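Local coordinates for 462aa long hypothetical selenium-binding protein (PDB 2ECE) that is of unknown function but, as a beta-propeller member of the selenium-binding protein family, may bind selenium, at residues A[419-424]-A[429-434]. Numbering follows the deposited sequence.
Sequences VKLNAN and LEIDKE
Asn422 and Glu430 face each other as an antiparallel hydrogen-bonded pair: Asn422 N donates to Glu430 O at 2.7 Å, and Glu430 N returns a bond to Asn422 O at 3.0 Å. Two residues along, past the non-hydrogen-bonded Leu421-Ile431 pair, Asp432 N donates to Lys420 O at 2.8 Å. Beyond that bond a water takes over, accepting from Lys420 N and donating to Asp432 O, which suggests that the strands part there. Asp432 can be followed outward. Its CB lies 3.2 Å from Lys420 O; CG, anti to the backbone N (chi1 -169°), runs alongside the lysine chain, 3.8 Å from Lys420 CE. OD1 lies beside the amide end of Asn422, whose O and N are not reliably told apart, with amide and carboxylate planes 78° apart, while OD2 accepts from Phe435 N, just past the corner. Lys420 NZ is bonded to Tyr57 OH and stops 4.6 Å from Asp432 OD1, too far for a salt bridge. Replacing Asp432 by alanine is likely to leave Phe435 N without this acceptor and to remove the nearer acidic group beside Lys420. On the other face Leu421 CD2 packs 3.8 Å from Ile431 CG1, and Leu421 and Leu429 both touch Val345 on strand 344-349 of the preceding sheet. The hairpin supplies the third and fourth strands of a four-stranded propeller blade, the fourth at its edge, apolar toward the preceding blade and polar on its reverse, where opposite charges probably attract without direct pairing.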
loop_
_atom_site.group_PDB
_atom_site.type_symbol
_atom_site.label_atom_id
_atom_site.label_comp_id
_atom_site.label_asym_id
_atom_site.label_seq_id
_atom_site.Cartn_x
_atom_site.Cartn_y
_atom_site.Cartn_z
ATOM N N VAL A 419 -9.934 3.155 11.267
ATOM C CA VAL A 419 -9.870 2.663 12.624
ATOM C C VAL A 419 -8.447 2.745 13.145
ATOM O O VAL A 419 -7.486 2.634 12.371
ATOM C CB VAL A 419 -10.357 1.199 12.663
ATOM C CG1 VAL A 419 -9.807 0.480 13.882
ATOM C CG2 VAL A 419 -11.882 1.170 12.667
ATOM N N LYS A 420 -8.313 2.960 14.451
ATOM C CA LYS A 420 -6.999 3.015 15.064
ATOM C C LYS A 420 -6.845 1.831 16.004
ATOM O O LYS A 420 -7.758 1.501 16.766
ATOM C CB LYS A 420 -6.781 4.314 15.843
ATOM C CG LYS A 420 -5.412 4.336 16.521
ATOM C CD LYS A 420 -4.975 5.717 17.003
ATOM C CE LYS A 420 -5.546 6.083 18.365
ATOM N NZ LYS A 420 -4.861 7.291 18.933
ATOM N N LEU A 421 -5.690 1.186 15.925
ATOM C CA LEU A 421 -5.381 0.045 16.769
ATOM C C LEU A 421 -4.205 0.451 17.642
ATOM O O LEU A 421 -3.351 1.226 17.220
ATOM C CB LEU A 421 -4.979 -1.159 15.916
ATOM C CG LEU A 421 -5.942 -1.635 14.827
ATOM C CD1 LEU A 421 -5.351 -2.852 14.128
ATOM C CD2 LEU A 421 -7.290 -1.981 15.447
ATOM N N ASN A 422 -4.169 -0.059 18.866
ATOM C CA ASN A 422 -3.073 0.239 19.772
ATOM C C ASN A 422 -2.236 -1.032 19.815
ATOM O O ASN A 422 -2.709 -2.075 20.262
ATOM C CB ASN A 422 -3.615 0.592 21.158
ATOM C CG ASN A 422 -4.351 1.923 21.172
ATOM O OD1 ASN A 422 -5.493 2.007 21.627
ATOM N ND2 ASN A 422 -3.697 2.972 20.681
ATOM N N ALA A 423 -1.006 -0.952 19.319
ATOM C CA ALA A 423 -0.128 -2.117 19.287
ATOM C C ALA A 423 0.855 -2.112 20.450
ATOM O O ALA A 423 1.428 -1.073 20.795
ATOM C CB ALA A 423 0.624 -2.168 17.968
ATOM N N ASN A 424 1.048 -3.284 21.040
ATOM C CA ASN A 424 1.949 -3.442 22.175
ATOM C C ASN A 424 3.363 -3.774 21.713
ATOM O O ASN A 424 3.586 -4.789 21.055
ATOM C CB ASN A 424 1.436 -4.556 23.092
ATOM C CG ASN A 424 2.172 -4.602 24.416
ATOM O OD1 ASN A 424 3.402 -4.650 24.455
ATOM N ND2 ASN A 424 1.419 -4.591 25.513
ATOM N N LEU A 429 -2.428 -6.536 20.371
ATOM C CA LEU A 429 -3.161 -5.655 19.455
ATOM C C LEU A 429 -4.578 -5.392 19.973
ATOM O O LEU A 429 -5.339 -6.331 20.195
ATOM C CB LEU A 429 -3.268 -6.304 18.073
ATOM C CG LEU A 429 -2.735 -5.613 16.812
ATOM C CD1 LEU A 429 -3.521 -6.143 15.618
ATOM C CD2 LEU A 429 -2.871 -4.103 16.905
ATOM N N GLU A 430 -4.930 -4.122 20.152
ATOM C CA GLU A 430 -6.264 -3.749 20.628
ATOM C C GLU A 430 -6.865 -2.663 19.740
ATOM O O GLU A 430 -6.142 -1.852 19.161
ATOM C CB GLU A 430 -6.203 -3.204 22.061
ATOM C CG GLU A 430 -5.769 -4.192 23.141
ATOM C CD GLU A 430 -6.762 -5.322 23.344
ATOM O OE1 GLU A 430 -7.982 -5.084 23.194
ATOM O OE2 GLU A 430 -6.319 -6.445 23.670
ATOM N N ILE A 431 -8.190 -2.646 19.643
ATOM C CA ILE A 431 -8.882 -1.634 18.854
ATOM C C ILE A 431 -9.077 -0.416 19.748
ATOM O O ILE A 431 -9.576 -0.541 20.864
ATOM C CB ILE A 431 -10.284 -2.111 18.410
ATOM C CG1 ILE A 431 -10.176 -3.383 17.573
ATOM C CG2 ILE A 431 -10.973 -1.023 17.614
ATOM C CD1 ILE A 431 -11.517 -4.073 17.355
ATOM N N ASP A 432 -8.678 0.758 19.281
ATOM C CA ASP A 432 -8.881 1.948 20.091
ATOM C C ASP A 432 -10.378 2.221 20.012
ATOM O O ASP A 432 -10.928 2.354 18.922
ATOM C CB ASP A 432 -8.116 3.141 19.527
ATOM C CG ASP A 432 -8.092 4.312 20.485
ATOM O OD1 ASP A 432 -7.252 4.302 21.406
ATOM O OD2 ASP A 432 -8.920 5.234 20.335
ATOM N N LYS A 433 -11.031 2.293 21.164
ATOM C CA LYS A 433 -12.470 2.529 21.219
ATOM C C LYS A 433 -12.864 3.960 20.860
ATOM O O LYS A 433 -13.839 4.181 20.142
ATOM C CB LYS A 433 -12.995 2.195 22.623
ATOM C CG LYS A 433 -14.499 2.373 22.790
ATOM C CD LYS A 433 -14.872 2.498 24.262
ATOM C CE LYS A 433 -16.369 2.716 24.448
ATOM N NZ LYS A 433 -16.861 3.933 23.730
ATOM N N GLU A 434 -12.093 4.926 21.347
ATOM C CA GLU A 434 -12.381 6.339 21.121
ATOM C C GLU A 434 -12.205 6.866 19.696
ATOM O O GLU A 434 -13.039 7.635 19.210
ATOM C CB GLU A 434 -11.540 7.193 22.075
ATOM C CG GLU A 434 -11.423 6.613 23.483
ATOM C CD GLU A 434 -10.307 5.585 23.601
ATOM O OE1 GLU A 434 -9.118 5.982 23.572
ATOM O OE2 GLU A 434 -10.613 4.377 23.719
HETATM O O HOH W 1 -10.734 2.958 16.193
#